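Local coordinates for alpha-catenin-like protein hmp-1 (Caenorhabditis elegans, PDB 5XA5) that is required for cell migration during body enclosure and cell shape changes during body elongation, and binds actin filaments, beta-catenin and cadherin, at residues 148-151 with 152-156; 44-47 with 48-51; 201-204 with 205-209. All coordinates share one frame; numbering follows the deposited sequence.

All three contacts are local and lie at the surface of this amino-terminal piece of the protein; two of them are turns of helix and the third is a turn in a loop. Contact 1, in the later half of helix 117-165, and contact 3, near the start of helix 200-229, sit on separate helices that both pack against helices 169-196 and 234-258; their centres are about 17 Å apart. Contact 2 lies in the loop leading into helix 51-74, its centre about 50 Å from either of the others. Helical contacts combine backbone bonds with salt bridges, whereas the loop relies on a tight turn, a folded-back amide and a threonine cap.

Contact 1 of 3, residues 148-151 with 152-156; sequences VIVD and KVDEV
V148, I149, V150 and D151 meet K152, V153, D154 and E155 in a local contact, the turn-to-turn join within helix 117-165. Four backbone bonds join the carbonyls of residues 148-151 to the N-H groups of residues 152-155, each four places on. The straightest is V153 N to I149 O, at 162°, with the donor in the carbonyl plane. Its neighbour from D154 N to V150 O is the shortest, at 2.9 Å.

The side chains settle around this scaffold. V153 lays CB against V150 O at 3.4 Å, while its CG2 reaches I149 O at 3.5 Å, so it lies beside two carbonyl oxygens of the preceding turn. D154 turns its carboxylate back over the same V150 carbonyl, CG lying beside its own backbone N (chi1 -68°). There OD2 faces V150 O at 3.4 Å, two acceptors with no bond between them, and also comes within 4.1 Å of V150 CG1. The carboxylate finds its counter-charge further on, through a salt bridge from OD1 to R157. D151 OD2 is 4.8 Å from D154 OD2, close enough that the two negative charges would probably disfavour each other mildly.

K152 leaves on another flank. Its chain bends at chi2 (66°), and NZ makes a weak, salt-bridged hydrogen bond to E155 OE1 at 3.1 Å. The same ammonium also pairs with E185 on helix 169-196, so one lysine joins an intrahelical pair to an interhelical one. Beside it V153 packs on L186, while I149 and V150 meet L258 of helix 234-258. Such packing is expected in a helical bundle, the architecture of the vinculin/alpha-catenin family to which this amino-terminal part belongs.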
loop_
_atom_site.group_PDB
_atom_site.type_symbol
_atom_site.label_atom_id
_atom_site.label_comp_id
_atom_site.label_asym_id
_atom_site.label_seq_id
_atom_site.Cartn_x
_atom_site.Cartn_y
_atom_site.Cartn_z
ATOM N N VAL A 148 -4.119 6.812 1.680
ATOM C CA VAL A 148 -5.554 6.601 1.836
ATOM C C VAL A 148 -5.950 6.506 3.310
ATOM O O VAL A 148 -6.966 7.077 3.721
ATOM C CB VAL A 148 -6.002 5.352 1.066
ATOM C CG1 VAL A 148 -7.436 4.974 1.403
ATOM C CG2 VAL A 148 -5.854 5.591 -0.429
ATOM N N ILE A 149 -5.150 5.818 4.122
ATOM C CA ILE A 149 -5.433 5.736 5.542
ATOM C C ILE A 149 -5.310 7.120 6.171
ATOM O O ILE A 149 -6.151 7.515 6.983
ATOM C CB ILE A 149 -4.494 4.769 6.260
ATOM C CG1 ILE A 149 -4.564 3.405 5.589
ATOM C CG2 ILE A 149 -4.910 4.633 7.715
ATOM C CD1 ILE A 149 -3.702 2.369 6.247
ATOM N N VAL A 150 -4.265 7.848 5.791
ATOM C CA VAL A 150 -4.044 9.193 6.344
ATOM C C VAL A 150 -5.215 10.111 5.996
ATOM O O VAL A 150 -5.628 10.953 6.810
ATOM C CB VAL A 150 -2.700 9.790 5.843
ATOM C CG1 VAL A 150 -2.585 11.256 6.214
ATOM C CG2 VAL A 150 -1.527 8.989 6.426
ATOM N N ASP A 151 -5.774 9.939 4.803
ATOM C CA ASP A 151 -6.936 10.725 4.381
ATOM C C ASP A 151 -8.131 10.447 5.301
ATOM O O ASP A 151 -8.903 11.362 5.633
ATOM C CB ASP A 151 -7.276 10.405 2.917
ATOM C CG ASP A 151 -8.300 11.353 2.329
ATOM O OD1 ASP A 151 -9.486 10.970 2.242
ATOM O OD2 ASP A 151 -7.913 12.477 1.942
ATOM N N LYS A 152 -8.256 9.196 5.744
ATOM C CA LYS A 152 -9.326 8.815 6.671
ATOM C C LYS A 152 -9.112 9.443 8.052
ATOM O O LYS A 152 -10.069 9.913 8.680
ATOM C CB LYS A 152 -9.421 7.291 6.806
ATOM C CG LYS A 152 -10.604 6.835 7.616
ATOM C CD LYS A 152 -11.890 7.180 6.879
ATOM C CE LYS A 152 -13.110 6.603 7.572
ATOM N NZ LYS A 152 -14.247 6.456 6.610
ATOM N N VAL A 153 -7.862 9.459 8.518
ATOM C CA VAL A 153 -7.514 10.189 9.748
ATOM C C VAL A 153 -7.909 11.660 9.642
ATOM O O VAL A 153 -8.451 12.236 10.594
ATOM C CB VAL A 153 -6.000 10.092 10.044
ATOM C CG1 VAL A 153 -5.600 10.916 11.295
ATOM C CG2 VAL A 153 -5.601 8.644 10.207
ATOM N N ASP A 154 -7.642 12.277 8.494
ATOM C CA ASP A 154 -7.983 13.682 8.289
ATOM C C ASP A 154 -9.490 13.914 8.346
ATOM O O ASP A 154 -9.964 14.956 8.800
ATOM C CB ASP A 154 -7.469 14.168 6.929
ATOM C CG ASP A 154 -5.957 14.222 6.848
ATOM O OD1 ASP A 154 -5.291 14.319 7.901
ATOM O OD2 ASP A 154 -5.432 14.182 5.715
ATOM N N GLU A 155 -10.241 12.948 7.829
ATOM C CA GLU A 155 -11.695 13.047 7.834
ATOM C C GLU A 155 -12.202 13.012 9.276
ATOM O O GLU A 155 -13.062 13.806 9.650
ATOM C CB GLU A 155 -12.308 11.896 7.016
ATOM C CG GLU A 155 -13.821 11.951 6.892
ATOM C CD GLU A 155 -14.378 10.721 6.194
ATOM O OE1 GLU A 155 -14.027 9.597 6.608
ATOM O OE2 GLU A 155 -15.154 10.876 5.229
ATOM N N VAL A 156 -11.664 12.090 10.074
ATOM C CA VAL A 156 -12.010 12.012 11.503
ATOM C C VAL A 156 -11.628 13.323 12.188
ATOM O O VAL A 156 -12.388 13.886 12.978
ATOM C CB VAL A 156 -11.313 10.836 12.186
ATOM C CG1 VAL A 156 -11.452 10.904 13.700
ATOM C CG2 VAL A 156 -11.905 9.540 11.662
#

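Contact 2 of 3, residues 44-47 with 48-51; sequences PLKP and GQTT
L45 closes on Q49 in the tight part of the loop just before helix 51-74. The two side chains cross at about a right angle, L45 CD1 lying 3.6 Å from Q49 O and L45 CD2 4.0 Å from Q49 CG. The leucine's methyl groups also meet the backbone of T50, where the chain turns into the helix. On the more exposed side K46 runs alongside Q49, the two pointing the same way. K46 CG has an unusual first torsion (32°), between the backbone N and the carbonyl carbon, which sets it 3.7 Å from Q49 CB. Further bends at chi2 and chi4 bring K46 NZ round to 3.6 Å from Q49 CG, a contact of the lysine end with the glutamine's aliphatic stem.

The backbone here makes a type II beta turn from K46 to Q49, closed by the bond from Q49 N to K46 O at 3.0 Å; the donor sits above the carbonyl plane. P47 and G48 hold its two corners, the usual residues for this turn: proline suits the first, and at G48 any side chain would be driven into P47 O. Q49 then folds its own amide back, OE1 accepting from T50 N at 2.9 Å.

The corner itself is the loose side, with P47 and G48 both exposed to solvent. T50, likewise exposed, directs its CB away from the leucine and lysine and spends its OG1 on the N-cap bond to G53 N. Cover for the other residues comes from elsewhere: L54 of helix 51-74 lies against L45, K46 and Q49, while an aromatic side chain of another protein's chain packs on L45 and an acidic one lies against K46.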
loop_
_atom_site.group_PDB
_atom_site.type_symbol
_atom_site.label_atom_id
_atom_site.label_comp_id
_atom_site.label_asym_id
_atom_site.label_seq_id
_atom_site.Cartn_x
_atom_site.Cartn_y
_atom_site.Cartn_z
ATOM N N PRO A 44 14.236 -28.697 -18.384
ATOM C CA PRO A 44 13.592 -28.769 -19.697
ATOM C C PRO A 44 12.235 -28.075 -19.705
ATOM O O PRO A 44 11.718 -27.678 -18.657
ATOM C CB PRO A 44 13.453 -30.272 -19.938
ATOM C CG PRO A 44 13.417 -30.871 -18.574
ATOM C CD PRO A 44 14.269 -30.000 -17.697
ATOM N N LEU A 45 11.685 -27.913 -20.898
ATOM C CA LEU A 45 10.339 -27.389 -21.069
ATOM C C LEU A 45 9.329 -28.275 -20.361
ATOM O O LEU A 45 9.461 -29.501 -20.369
ATOM C CB LEU A 45 9.988 -27.298 -22.558
ATOM C CG LEU A 45 10.756 -26.272 -23.391
ATOM C CD1 LEU A 45 10.551 -26.530 -24.871
ATOM C CD2 LEU A 45 10.318 -24.861 -23.025
ATOM N N LYS A 46 8.320 -27.664 -19.750
ATOM C CA LYS A 46 7.222 -28.444 -19.201
ATOM C C LYS A 46 6.514 -29.133 -20.363
ATOM O O LYS A 46 6.631 -28.686 -21.511
ATOM C CB LYS A 46 6.258 -27.564 -18.388
ATOM C CG LYS A 46 6.116 -26.122 -18.862
ATOM C CD LYS A 46 6.229 -25.163 -17.684
ATOM C CE LYS A 46 6.149 -23.714 -18.121
ATOM N NZ LYS A 46 7.289 -23.333 -18.980
ATOM N N PRO A 47 5.811 -30.244 -20.086
ATOM C CA PRO A 47 5.142 -30.971 -21.170
ATOM C C PRO A 47 4.193 -30.084 -21.971
ATOM O O PRO A 47 3.370 -29.367 -21.392
ATOM C CB PRO A 47 4.383 -32.071 -20.430
ATOM C CG PRO A 47 5.213 -32.307 -19.200
ATOM C CD PRO A 47 5.653 -30.932 -18.792
ATOM N N GLY A 48 4.353 -30.109 -23.291
ATOM C CA GLY A 48 3.502 -29.343 -24.185
ATOM C C GLY A 48 3.970 -27.922 -24.447
ATOM O O GLY A 48 3.459 -27.250 -25.343
ATOM N N GLN A 49 4.936 -27.449 -23.665
ATOM C CA GLN A 49 5.406 -26.076 -23.806
ATOM C C GLN A 49 6.435 -25.957 -24.933
ATOM O O GLN A 49 7.055 -26.948 -25.326
ATOM C CB GLN A 49 5.997 -25.580 -22.474
ATOM C CG GLN A 49 6.481 -24.119 -22.442
ATOM C CD GLN A 49 5.391 -23.096 -22.753
ATOM O OE1 GLN A 49 4.810 -23.084 -23.842
ATOM N NE2 GLN A 49 5.114 -22.223 -21.786
ATOM N N THR A 50 6.590 -24.745 -25.464
ATOM C CA THR A 50 7.626 -24.446 -26.446
ATOM C C THR A 50 8.396 -23.193 -26.082
ATOM O O THR A 50 7.963 -22.417 -25.227
ATOM C CB THR A 50 7.044 -24.242 -27.841
ATOM O OG1 THR A 50 6.060 -23.201 -27.801
ATOM C CG2 THR A 50 6.400 -25.506 -28.309
ATOM N N THR A 51 9.522 -22.980 -26.755
ATOM C CA THR A 51 10.289 -21.763 -26.532
ATOM C C THR A 51 9.447 -20.545 -26.884
ATOM O O THR A 51 9.439 -19.565 -26.144
ATOM C CB THR A 51 11.585 -21.749 -27.341
ATOM O OG1 THR A 51 11.280 -22.018 -28.709
ATOM C CG2 THR A 51 12.543 -22.810 -26.823
#

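Contact 3 of 3, residues 201-204 with 205-209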
loop_
_atom_site.group_PDB
_atom_site.type_symbol
_atom_site.label_atom_id
_atom_site.label_comp_id
_atom_site.label_asym_id
_atom_site.label_seq_id
_atom_site.Cartn_x
_atom_site.Cartn_y
_atom_site.Cartn_z
ATOM N N ASN A 201 7.958 -1.860 16.542
ATOM C CA ASN A 201 7.794 -0.628 17.299
ATOM C C ASN A 201 6.760 0.275 16.626
ATOM O O ASN A 201 6.001 0.954 17.316
ATOM C CB ASN A 201 9.136 0.088 17.489
ATOM C CG ASN A 201 9.734 0.576 16.191
ATOM O OD1 ASN A 201 10.315 -0.202 15.429
ATOM N ND2 ASN A 201 9.621 1.877 15.941
ATOM N N GLN A 202 6.701 0.255 15.292
ATOM C CA GLN A 202 5.684 1.008 14.561
ATOM C C GLN A 202 4.339 0.351 14.797
ATOM O O GLN A 202 3.322 1.023 14.994
ATOM C CB GLN A 202 6.014 1.059 13.069
ATOM C CG GLN A 202 7.164 2.001 12.747
ATOM C CD GLN A 202 7.557 2.004 11.289
ATOM O OE1 GLN A 202 6.806 1.551 10.427
ATOM N NE2 GLN A 202 8.747 2.522 11.003
ATOM N N ARG A 203 4.340 -0.979 14.770
ATOM C CA ARG A 203 3.152 -1.748 15.104
ATOM C C ARG A 203 2.604 -1.334 16.469
ATOM O O ARG A 203 1.434 -0.958 16.585
ATOM C CB ARG A 203 3.472 -3.248 15.096
ATOM C CG ARG A 203 2.312 -4.136 15.495
ATOM C CD ARG A 203 2.825 -5.543 15.802
ATOM N NE ARG A 203 3.617 -5.507 17.027
ATOM C CZ ARG A 203 4.557 -6.385 17.357
ATOM N NH1 ARG A 203 4.843 -7.401 16.553
ATOM N NH2 ARG A 203 5.214 -6.246 18.502
ATOM N N ASP A 204 3.460 -1.375 17.487
ATOM C CA ASP A 204 3.016 -1.073 18.852
ATOM C C ASP A 204 2.579 0.384 18.975
ATOM O O ASP A 204 1.585 0.671 19.636
ATOM C CB ASP A 204 4.107 -1.369 19.876
ATOM C CG ASP A 204 4.442 -2.846 19.958
ATOM O OD1 ASP A 204 3.612 -3.670 19.514
ATOM O OD2 ASP A 204 5.515 -3.175 20.505
ATOM N N ASP A 205 3.317 1.290 18.336
ATOM C CA ASP A 205 2.969 2.713 18.362
ATOM C C ASP A 205 1.634 2.976 17.679
ATOM O O ASP A 205 0.844 3.822 18.137
ATOM C CB ASP A 205 4.061 3.554 17.703
ATOM C CG ASP A 205 5.289 3.721 18.586
ATOM O OD1 ASP A 205 5.255 3.289 19.762
ATOM O OD2 ASP A 205 6.284 4.298 18.099
ATOM N N LEU A 206 1.382 2.290 16.564
ATOM C CA LEU A 206 0.133 2.482 15.841
ATOM C C LEU A 206 -1.027 1.985 16.692
ATOM O O LEU A 206 -2.070 2.642 16.783
ATOM C CB LEU A 206 0.163 1.756 14.484
ATOM C CG LEU A 206 -0.940 2.134 13.489
ATOM C CD1 LEU A 206 -0.787 3.579 13.086
ATOM C CD2 LEU A 206 -0.887 1.255 12.242
ATOM N N LEU A 207 -0.840 0.837 17.332
ATOM C CA LEU A 207 -1.887 0.284 18.177
ATOM C C LEU A 207 -2.141 1.161 19.398
ATOM O O LEU A 207 -3.279 1.274 19.847
ATOM C CB LEU A 207 -1.525 -1.142 18.607
ATOM C CG LEU A 207 -1.676 -2.124 17.441
ATOM C CD1 LEU A 207 -1.291 -3.519 17.894
ATOM C CD2 LEU A 207 -3.093 -2.103 16.849
ATOM N N ALA A 208 -1.088 1.780 19.920
ATOM C CA ALA A 208 -1.253 2.658 21.071
ATOM C C ALA A 208 -2.065 3.876 20.683
ATOM O O ALA A 208 -2.952 4.302 21.430
ATOM C CB ALA A 208 0.085 3.072 21.636
ATOM N N ALA A 209 -1.751 4.444 19.523
ATOM C CA ALA A 209 -2.493 5.608 19.035
ATOM C C ALA A 209 -3.947 5.240 18.738
ATOM O O ALA A 209 -4.858 6.021 19.045
ATOM C CB ALA A 209 -1.803 6.204 17.791
HETATM O O HOH W 1 8.810 3.530 18.790
#
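D205 sets its carboxylate against the N201 carbonyl of the preceding turn, with CG beside its own backbone N (chi1 -76°). N201 O lies against the carboxylate carbon, 3.1 Å from D205 CG, with both carboxylate oxygens farther off and unbonded to it. D205 OD2 instead accepts a hydrogen bond from a water at 2.7 Å, which weakly accepts from N201 ND2. Replacing D205 with an alanine would probably cost the water this acceptor and break the bridge to N201 ND2.

These are the first turns of helix 200-229 in the helical bundle, held by bonds from each N-H to the carbonyl four places back, such as L206 N to Q202 O at 2.8 Å. Within one turn, R203 presents its guanidinium side-on to D204: NE and NH2 both reach D204 OD1, at 3.1 Å and 3.2 Å. That oxygen lies in the guanidinium plane, yet both nitrogens approach it from one face of the carboxylate plane, so the two flat groups are tilted rather than coplanar. L207 lays its CG over R203 O at 3.4 Å, whereas L206 turns to the bundle interior, against V190 of helix 169-196 and V257 of helix 234-258.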